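Local coordinates for protein citrate synthase (Mycobacterium tuberculosis, PDB 4TVM) that catalyses the Krebs-cycle condensation of oxaloacetate with acetyl-CoA and water to give citrate and free CoA, at residues R166-L171 / G390-W395; R72-D77 / C89-Y94; L79-T84 / L222-I227; H132-L137 / M382-F387. All coordinates share one frame; numbering follows the deposited sequence.

Interaction 1 of 4, residues R166-L171 / G390-W395; sequences RLLAKL and GRLPGW. With OAA (oxaloacetate ion), chain B.
Leu-167 opens the contact by setting its backbone carbonyl and its CD2 methyl against Leu-392. Leu-167 O lies 3.3 Å from Leu-392 CD2, and the same oxygen already accepts the helical bond from Leu-171 N. Further out, Leu-167 CD2 meets Leu-392 CD1 at 4.2 Å. One residue on, Leu-168 brings CD2 round to Leu-392 CD2, 4.1 Å away, and grazes the ring of Pro-393. A turn later Leu-171, with CG anti to its backbone N (chi1 -164°), reaches across and puts its CD2 3.7 Å from Leu-392 CD2. Leu-392 is therefore a branched side chain resting on three leucines. The axes of segments 166-171 and 390-395 run antiparallel (170°), 10.3 Å apart. Pro-393 suits the kinked helix because, having no N-H, it needs no acceptor in the turn before. On the ligand side of the helix, the neighbouring Arg-391 gives NH2 to O3 of oxaloacetate at 3.0 Å and 165°, while NE is bound by the carbonyl of His-229. The chemistry is divided by residue: an apolar leucine seats the helix in the buried core, and the arginine beside it offers charge and directed N-H groups to the substrate.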
# COMPACT_ATOMS: atom_id res chain seq x y z
N ARG A 166 14.85 5.44 -13.25
CA ARG A 166 15.42 4.43 -12.36
C ARG A 166 14.50 3.23 -12.12
O ARG A 166 14.96 2.10 -12.06
CB ARG A 166 15.76 5.06 -11.03
CG ARG A 166 17.20 5.46 -10.90
CD ARG A 166 17.40 6.64 -9.99
NE ARG A 166 18.81 6.95 -9.91
CZ ARG A 166 19.33 7.88 -9.12
NH1 ARG A 166 18.54 8.59 -8.31
NH2 ARG A 166 20.64 8.09 -9.13
N LEU A 167 13.21 3.47 -11.99
CA LEU A 167 12.26 2.37 -11.77
C LEU A 167 12.05 1.55 -13.02
O LEU A 167 12.03 0.33 -12.97
CB LEU A 167 10.90 2.90 -11.31
CG LEU A 167 10.72 3.00 -9.79
CD1 LEU A 167 9.65 4.01 -9.43
CD2 LEU A 167 10.36 1.64 -9.24
N LEU A 168 11.86 2.21 -14.15
CA LEU A 168 11.63 1.48 -15.39
C LEU A 168 12.85 0.66 -15.77
O LEU A 168 12.73 -0.43 -16.33
CB LEU A 168 11.29 2.44 -16.53
CG LEU A 168 9.88 2.98 -16.49
CD1 LEU A 168 9.80 4.15 -17.44
CD2 LEU A 168 8.90 1.88 -16.88
N ALA A 169 14.04 1.20 -15.48
CA ALA A 169 15.30 0.48 -15.80
C ALA A 169 15.57 -0.61 -14.82
O ALA A 169 15.85 -1.73 -15.21
CB ALA A 169 16.49 1.42 -15.83
N LYS A 170 15.54 -0.27 -13.53
CA LYS A 170 16.04 -1.18 -12.49
C LYS A 170 15.09 -2.26 -12.01
O LYS A 170 15.55 -3.24 -11.45
CB LYS A 170 16.51 -0.39 -11.29
CG LYS A 170 17.57 0.60 -11.66
CD LYS A 170 18.23 1.19 -10.43
CE LYS A 170 19.58 1.77 -10.84
NZ LYS A 170 19.42 3.19 -11.18
N LEU A 171 13.79 -2.11 -12.23
CA LEU A 171 12.84 -3.09 -11.75
C LEU A 171 12.89 -4.41 -12.47
O LEU A 171 12.69 -5.44 -11.82
CB LEU A 171 11.45 -2.57 -11.81
CG LEU A 171 10.55 -3.45 -10.94
CD1 LEU A 171 10.58 -2.93 -9.54
CD2 LEU A 171 9.12 -3.44 -11.44
N GLY A 390 5.12 -5.36 -15.88
CA GLY A 390 4.28 -4.87 -16.98
C GLY A 390 3.45 -3.70 -16.53
O GLY A 390 3.32 -2.72 -17.23
N ARG A 391 2.89 -3.81 -15.33
CA ARG A 391 2.06 -2.74 -14.80
C ARG A 391 2.81 -1.48 -14.36
O ARG A 391 2.20 -0.40 -14.23
CB ARG A 391 1.25 -3.28 -13.63
CG ARG A 391 0.33 -2.26 -13.00
CD ARG A 391 -0.58 -1.61 -14.02
NE ARG A 391 -1.44 -2.61 -14.68
CZ ARG A 391 -2.49 -3.21 -14.11
NH1 ARG A 391 -2.84 -2.96 -12.85
NH2 ARG A 391 -3.18 -4.10 -14.81
N LEU A 392 4.12 -1.61 -14.14
CA LEU A 392 4.89 -0.48 -13.62
C LEU A 392 4.63 0.85 -14.32
O LEU A 392 4.49 1.88 -13.67
CB LEU A 392 6.37 -0.83 -13.66
CG LEU A 392 7.39 0.20 -13.20
CD1 LEU A 392 7.21 0.57 -11.74
CD2 LEU A 392 8.79 -0.35 -13.45
N PRO A 393 4.60 0.87 -15.66
CA PRO A 393 4.34 2.13 -16.35
C PRO A 393 2.99 2.76 -15.98
O PRO A 393 2.84 4.00 -15.93
CB PRO A 393 4.38 1.73 -17.83
CG PRO A 393 4.23 0.24 -17.84
CD PRO A 393 4.99 -0.17 -16.62
N GLY A 394 2.01 1.92 -15.70
CA GLY A 394 0.68 2.40 -15.38
C GLY A 394 0.69 2.97 -13.99
O GLY A 394 0.15 4.06 -13.73
N TRP A 395 1.27 2.21 -13.07
CA TRP A 395 1.47 2.70 -11.72
C TRP A 395 2.07 4.05 -11.77
O TRP A 395 1.62 4.96 -11.09
CB TRP A 395 2.37 1.78 -10.91
CG TRP A 395 1.70 0.51 -10.48
CD1 TRP A 395 0.38 0.27 -10.42
CD2 TRP A 395 2.35 -0.69 -10.06
NE1 TRP A 395 0.14 -1.00 -9.98
CE2 TRP A 395 1.34 -1.63 -9.77
CE3 TRP A 395 3.70 -1.08 -9.93
CZ2 TRP A 395 1.61 -2.92 -9.36
CZ3 TRP A 395 3.97 -2.37 -9.50
CH2 TRP A 395 2.93 -3.27 -9.21
O1 OAA B . -4.73 -6.76 -15.53
O2 OAA B . -4.87 -8.95 -15.22
O4 OAA B . -8.62 -5.76 -13.05
O5 OAA B . -7.04 -4.28 -12.71
O3 OAA B . -5.20 -5.76 -13.34
C1 OAA B . -5.28 -7.78 -15.04
C2 OAA B . -6.52 -7.55 -14.21
C3 OAA B . -6.31 -6.23 -13.51
C4 OAA B . -7.41 -5.41 -13.04

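Interaction 2 of 4, residues R72-D77 / C89-Y94; sequences RGYPID and CYLLIY
Arg-72 lies along Leu-91 and ends on the carbonyl of Leu-92, combining an apolar stem with a polar tip. Arg-72 CB is 3.5 Å from Leu-91 CD1, and Arg-72 CG rests against that same methyl at 3.7 Å; the two side chains run alongside each other, pointing opposite ways. A bend at chi2 (-72°) turns the chain, and CD passes Leu-91 O on its way to the helix end. Arg-72 NE donates to Leu-92 O at 3.0 Å, and Arg-72 NH2 donates to that oxygen at 2.7 Å, the NH2 bond being the straighter (149° against 136°). The oxygen is near the guanidinium plane, a side-on grip by two nitrogens on one atom. NH1 turns to Ser-58 O in a weak bond. Tyr-74 completes the apolar part: the C-H edge of its ring puts CE2 3.4 Å from Leu-91 CD1, in plain van der Waals contact. Arg-72 and Gly-73 both have positive phi, and at Gly-73 a CB would strike the preceding carbonyl. Their backbone angles are those of a type I' turn, which joins strands 68-71 and 74-75 in a tight beta hairpin whose arginine docks on the C-terminal turn of helix 85-94.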
# COMPACT_ATOMS: atom_id res chain seq x y z
N ARG A 72 -4.51 6.03 -23.71
CA ARG A 72 -4.43 7.37 -24.27
C ARG A 72 -5.20 7.49 -25.59
O ARG A 72 -4.87 8.30 -26.45
CB ARG A 72 -2.97 7.81 -24.43
CG ARG A 72 -2.15 7.69 -23.15
CD ARG A 72 -2.57 8.75 -22.15
NE ARG A 72 -1.62 8.99 -21.07
CZ ARG A 72 -1.77 9.94 -20.13
NH1 ARG A 72 -2.83 10.76 -20.16
NH2 ARG A 72 -0.87 10.08 -19.16
N GLY A 73 -6.26 6.72 -25.71
CA GLY A 73 -7.14 6.78 -26.89
C GLY A 73 -6.87 5.65 -27.87
O GLY A 73 -7.70 5.40 -28.74
N TYR A 74 -5.72 4.98 -27.74
CA TYR A 74 -5.29 3.98 -28.71
C TYR A 74 -5.72 2.59 -28.31
O TYR A 74 -5.47 2.18 -27.19
CB TYR A 74 -3.79 3.99 -28.82
CG TYR A 74 -3.21 5.30 -29.29
CD1 TYR A 74 -3.37 5.71 -30.62
CD2 TYR A 74 -2.49 6.12 -28.42
CE1 TYR A 74 -2.84 6.90 -31.06
CE2 TYR A 74 -1.95 7.31 -28.86
CZ TYR A 74 -2.12 7.69 -30.18
OH TYR A 74 -1.57 8.86 -30.63
N PRO A 75 -6.35 1.84 -29.22
CA PRO A 75 -6.80 0.52 -28.77
C PRO A 75 -5.67 -0.51 -28.57
O PRO A 75 -4.61 -0.42 -29.18
CB PRO A 75 -7.78 0.07 -29.87
CG PRO A 75 -8.30 1.36 -30.44
CD PRO A 75 -7.09 2.28 -30.44
N ILE A 76 -5.96 -1.48 -27.69
CA ILE A 76 -4.98 -2.41 -27.19
C ILE A 76 -4.53 -3.33 -28.28
O ILE A 76 -3.36 -3.71 -28.33
CB ILE A 76 -5.51 -3.21 -25.97
CG1 ILE A 76 -4.36 -3.84 -25.18
CG2 ILE A 76 -6.53 -4.27 -26.38
CD1 ILE A 76 -3.30 -2.86 -24.74
N ASP A 77 -5.45 -3.69 -29.18
CA ASP A 77 -5.10 -4.59 -30.26
C ASP A 77 -4.06 -3.93 -31.15
O ASP A 77 -3.14 -4.58 -31.61
CB ASP A 77 -6.34 -5.08 -31.05
CG ASP A 77 -7.19 -3.94 -31.64
OD1 ASP A 77 -6.81 -2.76 -31.57
OD2 ASP A 77 -8.27 -4.24 -32.18
N CYS A 89 5.18 2.37 -22.42
CA CYS A 89 5.61 3.09 -21.21
C CYS A 89 5.56 4.55 -21.49
O CYS A 89 4.94 5.31 -20.78
CB CYS A 89 7.06 2.75 -20.81
SG CYS A 89 7.35 1.06 -20.18
N TYR A 90 6.25 4.97 -22.53
CA TYR A 90 6.32 6.41 -22.83
C TYR A 90 4.92 6.97 -23.00
O TYR A 90 4.62 8.01 -22.40
CB TYR A 90 7.12 6.66 -24.09
CG TYR A 90 7.23 8.12 -24.46
CD1 TYR A 90 6.12 8.83 -24.85
CD2 TYR A 90 8.46 8.78 -24.43
CE1 TYR A 90 6.21 10.16 -25.19
CE2 TYR A 90 8.56 10.10 -24.79
CZ TYR A 90 7.43 10.77 -25.18
OH TYR A 90 7.49 12.08 -25.53
N LEU A 91 4.07 6.29 -23.79
CA LEU A 91 2.78 6.83 -24.15
C LEU A 91 2.01 7.04 -22.89
O LEU A 91 1.52 8.12 -22.64
CB LEU A 91 2.03 5.85 -25.07
CG LEU A 91 0.50 5.90 -25.18
CD1 LEU A 91 0.07 7.05 -26.08
CD2 LEU A 91 -0.02 4.58 -25.71
N LEU A 92 1.90 5.99 -22.08
CA LEU A 92 1.07 6.07 -20.92
C LEU A 92 1.51 7.18 -20.01
O LEU A 92 0.67 7.94 -19.52
CB LEU A 92 1.18 4.80 -20.13
CG LEU A 92 0.48 3.55 -20.58
CD1 LEU A 92 1.15 2.44 -19.80
CD2 LEU A 92 -0.99 3.62 -20.27
N ILE A 93 2.80 7.22 -19.72
CA ILE A 93 3.32 8.21 -18.79
C ILE A 93 3.17 9.65 -19.29
O ILE A 93 2.64 10.47 -18.57
CB ILE A 93 4.78 7.90 -18.43
CG1 ILE A 93 4.84 6.69 -17.53
CG2 ILE A 93 5.48 9.08 -17.78
CD1 ILE A 93 6.18 6.04 -17.51
N TYR A 94 3.60 9.96 -20.50
CA TYR A 94 3.54 11.36 -20.95
C TYR A 94 2.34 11.62 -21.83
O TYR A 94 2.12 12.73 -22.27
CB TYR A 94 4.79 11.74 -21.71
CG TYR A 94 6.04 11.38 -20.97
CD1 TYR A 94 6.44 12.13 -19.88
CD2 TYR A 94 6.80 10.29 -21.34
CE1 TYR A 94 7.58 11.81 -19.18
CE2 TYR A 94 7.92 9.95 -20.63
CZ TYR A 94 8.31 10.71 -19.57
OH TYR A 94 9.42 10.37 -18.88

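Interaction 3 of 4, residues L79-T84 / L222-I227; sequences LAEKST and LDMLFI
Ile-227 and Met-224 form the tight part of this contact, set against Leu-79 and Ala-80 at the end of helix 76-82. The two branches of Ile-227 divide the work: CG2 touches Leu-79 CB at 3.9 Å, while CD1 reaches the carbonyl of Leu-79, 3.5 Å from its O, and the backbone of Thr-84 just beyond the helix end, 3.6 Å from its C. Ala-80 is small enough to bring the backbones close, its CA 5.3 Å from that of Met-224, and its CB meets Met-224 CG at 3.9 Å. Met-224 is extended through chi1 and chi2, which carries its sulphur along the alanine toward the solvent side. There the packing thins. Glu-81 starts away from helix 216-229, but its bend at chi2 (-61°) returns OE2 to 4.0 Å from Met-224 SD, and its other oxygen makes a long, weak ion pair with Arg-220. Asp-223 works at the opposite end, with OD1 3.4 Å from Thr-84 CA and hydrogen-bonded to Phe-85 N. Thr-84 itself is the N-cap, its OG1 accepting from Glu-87 N. Two N-H groups of the first turn of helix 85-94 are thus met by oxygens, and that helix end would be expected to stabilise the aspartate's negative charge.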
# COMPACT_ATOMS: atom_id res chain seq x y z
N LEU A 79 -1.74 -1.49 -30.25
CA LEU A 79 -0.42 -1.36 -29.57
C LEU A 79 0.25 -2.70 -29.44
O LEU A 79 1.47 -2.83 -29.62
CB LEU A 79 -0.60 -0.75 -28.19
CG LEU A 79 -1.37 0.56 -28.18
CD1 LEU A 79 -1.99 0.77 -26.82
CD2 LEU A 79 -0.48 1.70 -28.62
N ALA A 80 -0.55 -3.71 -29.10
CA ALA A 80 -0.04 -5.06 -28.91
C ALA A 80 0.61 -5.53 -30.19
O ALA A 80 1.75 -5.99 -30.18
CB ALA A 80 -1.18 -6.00 -28.54
N GLU A 81 -0.13 -5.41 -31.27
CA GLU A 81 0.34 -5.81 -32.59
C GLU A 81 1.37 -4.86 -33.19
O GLU A 81 2.30 -5.33 -33.85
CB GLU A 81 -0.87 -6.03 -33.52
CG GLU A 81 -1.81 -7.13 -33.02
CD GLU A 81 -1.12 -8.50 -32.92
OE1 GLU A 81 -0.20 -8.75 -33.73
OE2 GLU A 81 -1.50 -9.32 -32.05
N LYS A 82 1.26 -3.55 -32.94
CA LYS A 82 2.20 -2.59 -33.59
C LYS A 82 3.22 -1.78 -32.74
O LYS A 82 4.12 -1.15 -33.30
CB LYS A 82 1.40 -1.61 -34.46
CG LYS A 82 1.01 -2.20 -35.80
CD LYS A 82 2.27 -2.55 -36.60
CE LYS A 82 1.94 -3.26 -37.89
NZ LYS A 82 0.91 -2.53 -38.68
N SER A 83 3.10 -1.80 -31.41
CA SER A 83 3.98 -1.00 -30.57
C SER A 83 5.06 -1.83 -29.89
O SER A 83 5.32 -2.97 -30.28
CB SER A 83 3.18 -0.23 -29.51
OG SER A 83 4.00 0.74 -28.90
N THR A 84 5.72 -1.23 -28.90
CA THR A 84 6.59 -1.99 -27.98
C THR A 84 6.26 -1.62 -26.56
O THR A 84 5.68 -0.58 -26.27
CB THR A 84 8.04 -1.64 -28.18
OG1 THR A 84 8.19 -0.26 -27.86
CG2 THR A 84 8.51 -1.90 -29.69
N LEU A 222 6.95 -11.89 -24.88
CA LEU A 222 7.00 -11.22 -23.59
C LEU A 222 6.72 -9.73 -23.72
O LEU A 222 5.96 -9.16 -22.93
CB LEU A 222 8.35 -11.42 -22.95
CG LEU A 222 8.35 -11.06 -21.48
CD1 LEU A 222 7.43 -12.03 -20.75
CD2 LEU A 222 9.78 -11.09 -20.94
N ASP A 223 7.32 -9.11 -24.73
CA ASP A 223 7.13 -7.67 -24.97
C ASP A 223 5.67 -7.34 -25.16
O ASP A 223 5.14 -6.43 -24.53
CB ASP A 223 7.93 -7.23 -26.19
CG ASP A 223 8.11 -5.74 -26.26
OD1 ASP A 223 7.13 -5.04 -26.53
OD2 ASP A 223 9.22 -5.25 -26.02
N MET A 224 5.01 -8.10 -26.00
CA MET A 224 3.58 -7.91 -26.21
C MET A 224 2.82 -8.05 -24.90
O MET A 224 1.99 -7.21 -24.56
CB MET A 224 3.05 -8.91 -27.23
CG MET A 224 1.64 -8.62 -27.69
SD MET A 224 1.11 -9.65 -29.08
CE MET A 224 0.32 -10.99 -28.21
N LEU A 225 3.12 -9.11 -24.16
CA LEU A 225 2.37 -9.40 -22.94
C LEU A 225 2.46 -8.28 -21.86
O LEU A 225 1.53 -8.10 -21.07
CB LEU A 225 2.83 -10.73 -22.36
CG LEU A 225 1.89 -11.90 -22.60
CD1 LEU A 225 2.62 -13.20 -22.32
CD2 LEU A 225 0.68 -11.75 -21.70
N PHE A 226 3.57 -7.56 -21.81
CA PHE A 226 3.67 -6.41 -20.96
C PHE A 226 2.84 -5.25 -21.48
O PHE A 226 2.34 -4.46 -20.70
CB PHE A 226 5.11 -5.96 -20.81
CG PHE A 226 5.99 -6.93 -20.07
CD1 PHE A 226 5.47 -7.84 -19.16
CD2 PHE A 226 7.36 -6.88 -20.25
CE1 PHE A 226 6.30 -8.71 -18.48
CE2 PHE A 226 8.20 -7.73 -19.57
CZ PHE A 226 7.67 -8.64 -18.67
N ILE A 227 2.65 -5.14 -22.78
CA ILE A 227 1.72 -4.14 -23.32
C ILE A 227 0.31 -4.45 -22.85
O ILE A 227 -0.43 -3.56 -22.37
CB ILE A 227 1.74 -4.07 -24.86
CG1 ILE A 227 3.18 -3.86 -25.36
CG2 ILE A 227 0.84 -2.94 -25.35
CD1 ILE A 227 3.35 -3.79 -26.86

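Interaction 4 of 4, residues H132-L137 / M382-F387; sequences HPMPVL and MFTVLF. With OAA (oxaloacetate ion), chain B.
Pro-133 and Met-382 touch across the contact, and the flat ring of Phe-387, in the first turns of helix 383-403, turns its edge to oxaloacetate. Phe-387 CZ lies 3.4 Å from oxaloacetate O3, which is near the ring plane, and Phe-387 CE2 is 3.5 Å from oxaloacetate O2; elsewhere the ring meets that of His-229 with the planes at about 60°. The contact itself is a helix-helix packing of the large, mainly helical citrate synthase fold, where the first turns of helices 133-147 and 383-403 pass at 42°. Prolines suit such a start, since a first-turn residue has no helical acceptor for an N-H, and Pro-133 follows directly on the N-cap, His-132. Met-382 points away at its CB, yet bends at chi2 and chi3 bring SD back to 3.6 Å from Pro-133 CG. Its thioether is flexible and polarisable, well fitted to the ring it crosses at about a right angle. Met-134 lays SD against both Thr-384 and Val-385, 3.9 Å from Thr-384 CB, and its CE continues to Thr-384 CG2. Trp-263 and Ile-259 also touch Met-134. Val-385 carries the largest share of the buried surface on its segment. With CG1 anti to the backbone N (chi1 170°), its CG2 is aimed into the neighbouring helix, where that single methyl meets Leu-137 CD2 at 3.7 Å, Met-134 SD at 3.8 Å and Pro-133 CB at 4.0 Å.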
# COMPACT_ATOMS: atom_id res chain seq x y z
N HIS A 132 11.19 -16.98 -2.16
CA HIS A 132 10.20 -16.75 -3.20
C HIS A 132 10.45 -15.36 -3.77
O HIS A 132 10.84 -14.46 -3.03
CB HIS A 132 8.81 -16.88 -2.61
CG HIS A 132 8.51 -18.24 -2.05
ND1 HIS A 132 7.27 -18.59 -1.57
CD2 HIS A 132 9.29 -19.34 -1.93
CE1 HIS A 132 7.30 -19.85 -1.16
NE2 HIS A 132 8.51 -20.32 -1.37
N PRO A 133 10.29 -15.16 -5.09
CA PRO A 133 10.71 -13.85 -5.58
C PRO A 133 9.81 -12.71 -5.14
O PRO A 133 10.26 -11.60 -4.96
CB PRO A 133 10.64 -14.01 -7.10
CG PRO A 133 10.74 -15.47 -7.34
CD PRO A 133 9.94 -16.05 -6.21
N MET A 134 8.53 -12.96 -4.97
CA MET A 134 7.65 -11.88 -4.64
C MET A 134 8.05 -11.15 -3.37
O MET A 134 8.00 -9.94 -3.33
CB MET A 134 6.25 -12.40 -4.54
CG MET A 134 5.26 -11.29 -4.65
SD MET A 134 5.44 -10.41 -6.21
CE MET A 134 4.44 -9.00 -5.75
N PRO A 135 8.44 -11.88 -2.32
CA PRO A 135 8.91 -11.23 -1.11
C PRO A 135 10.17 -10.40 -1.28
O PRO A 135 10.29 -9.30 -0.75
CB PRO A 135 9.21 -12.41 -0.18
CG PRO A 135 8.31 -13.50 -0.62
CD PRO A 135 7.93 -13.24 -2.06
N VAL A 136 11.11 -10.96 -2.02
CA VAL A 136 12.39 -10.34 -2.23
C VAL A 136 12.24 -9.03 -2.94
O VAL A 136 12.88 -8.06 -2.59
CB VAL A 136 13.29 -11.25 -3.10
CG1 VAL A 136 14.67 -10.63 -3.24
CG2 VAL A 136 13.39 -12.64 -2.50
N LEU A 137 11.42 -9.02 -3.98
CA LEU A 137 11.13 -7.82 -4.76
C LEU A 137 10.43 -6.69 -3.98
O LEU A 137 10.73 -5.52 -4.17
CB LEU A 137 10.27 -8.22 -5.96
CG LEU A 137 9.36 -7.23 -6.68
CD1 LEU A 137 10.13 -6.47 -7.71
CD2 LEU A 137 8.22 -7.98 -7.35
N MET A 382 7.03 -16.64 -10.35
CA MET A 382 7.47 -15.41 -10.97
C MET A 382 6.29 -14.69 -11.53
O MET A 382 6.44 -13.56 -11.94
CB MET A 382 8.50 -15.67 -12.08
CG MET A 382 9.93 -15.87 -11.59
SD MET A 382 10.63 -14.40 -10.82
CE MET A 382 11.02 -13.33 -12.22
N PHE A 383 5.12 -15.31 -11.59
CA PHE A 383 3.99 -14.72 -12.35
C PHE A 383 3.55 -13.36 -11.85
O PHE A 383 3.23 -12.45 -12.66
CB PHE A 383 2.77 -15.63 -12.33
CG PHE A 383 2.92 -16.87 -13.18
CD1 PHE A 383 4.13 -17.26 -13.75
CD2 PHE A 383 1.83 -17.67 -13.41
CE1 PHE A 383 4.24 -18.43 -14.50
CE2 PHE A 383 1.92 -18.83 -14.17
CZ PHE A 383 3.13 -19.21 -14.72
N THR A 384 3.48 -13.22 -10.53
CA THR A 384 3.04 -11.95 -9.98
C THR A 384 4.10 -10.88 -10.19
O THR A 384 3.76 -9.69 -10.32
CB THR A 384 2.71 -12.05 -8.51
OG1 THR A 384 2.01 -13.26 -8.31
CG2 THR A 384 1.83 -10.86 -8.06
N VAL A 385 5.38 -11.30 -10.20
CA VAL A 385 6.47 -10.38 -10.45
C VAL A 385 6.39 -9.88 -11.90
O VAL A 385 6.60 -8.69 -12.19
CB VAL A 385 7.84 -11.06 -10.23
CG1 VAL A 385 8.95 -10.15 -10.74
CG2 VAL A 385 8.05 -11.43 -8.77
N LEU A 386 6.08 -10.79 -12.82
CA LEU A 386 5.93 -10.47 -14.25
C LEU A 386 4.81 -9.50 -14.39
O LEU A 386 4.88 -8.55 -15.15
CB LEU A 386 5.65 -11.73 -15.08
CG LEU A 386 6.89 -12.61 -15.24
CD1 LEU A 386 6.55 -14.05 -15.58
CD2 LEU A 386 7.78 -12.04 -16.31
N PHE A 387 3.78 -9.72 -13.60
CA PHE A 387 2.66 -8.79 -13.60
C PHE A 387 3.08 -7.38 -13.25
O PHE A 387 2.71 -6.44 -13.96
CB PHE A 387 1.60 -9.27 -12.63
CG PHE A 387 0.32 -8.53 -12.76
CD1 PHE A 387 0.26 -7.16 -12.55
CD2 PHE A 387 -0.85 -9.20 -13.06
CE1 PHE A 387 -0.93 -6.48 -12.67
CE2 PHE A 387 -2.04 -8.51 -13.19
CZ PHE A 387 -2.08 -7.15 -13.00
O1 OAA B . -4.73 -6.76 -15.53
O2 OAA B . -4.87 -8.95 -15.22
O4 OAA B . -8.62 -5.76 -13.05
O5 OAA B . -7.04 -4.28 -12.71
O3 OAA B . -5.20 -5.76 -13.34
C1 OAA B . -5.28 -7.78 -15.04
C2 OAA B . -6.52 -7.55 -14.21
C3 OAA B . -6.31 -6.23 -13.51
C4 OAA B . -7.41 -5.41 -13.04

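Helix 383-403 ties the set together: interaction 4 uses its start and interaction 1 the turns that follow, their centres about 14 Å apart, and both touch oxaloacetate. Their partner helices, 133-147 and 159-182, are consecutive in the chain and touch through Leu-137 and Leu-171. Interactions 2 and 3 share helix 76-82, centres about 11 Å apart. Pro-393 packs on helix 85-94, joining interactions 1 and 2, and Phe-226 carries interaction 3 to Gly-390 and Leu-386. Along the chain interaction 2 closes before 1 and 4 open, interaction 3 crosses the other three, and 1 and 4 cross each other. Helices from several parts of the chain pack on helix 383-403, which supplies Phe-387 and Arg-391 to the oxaloacetate pocket.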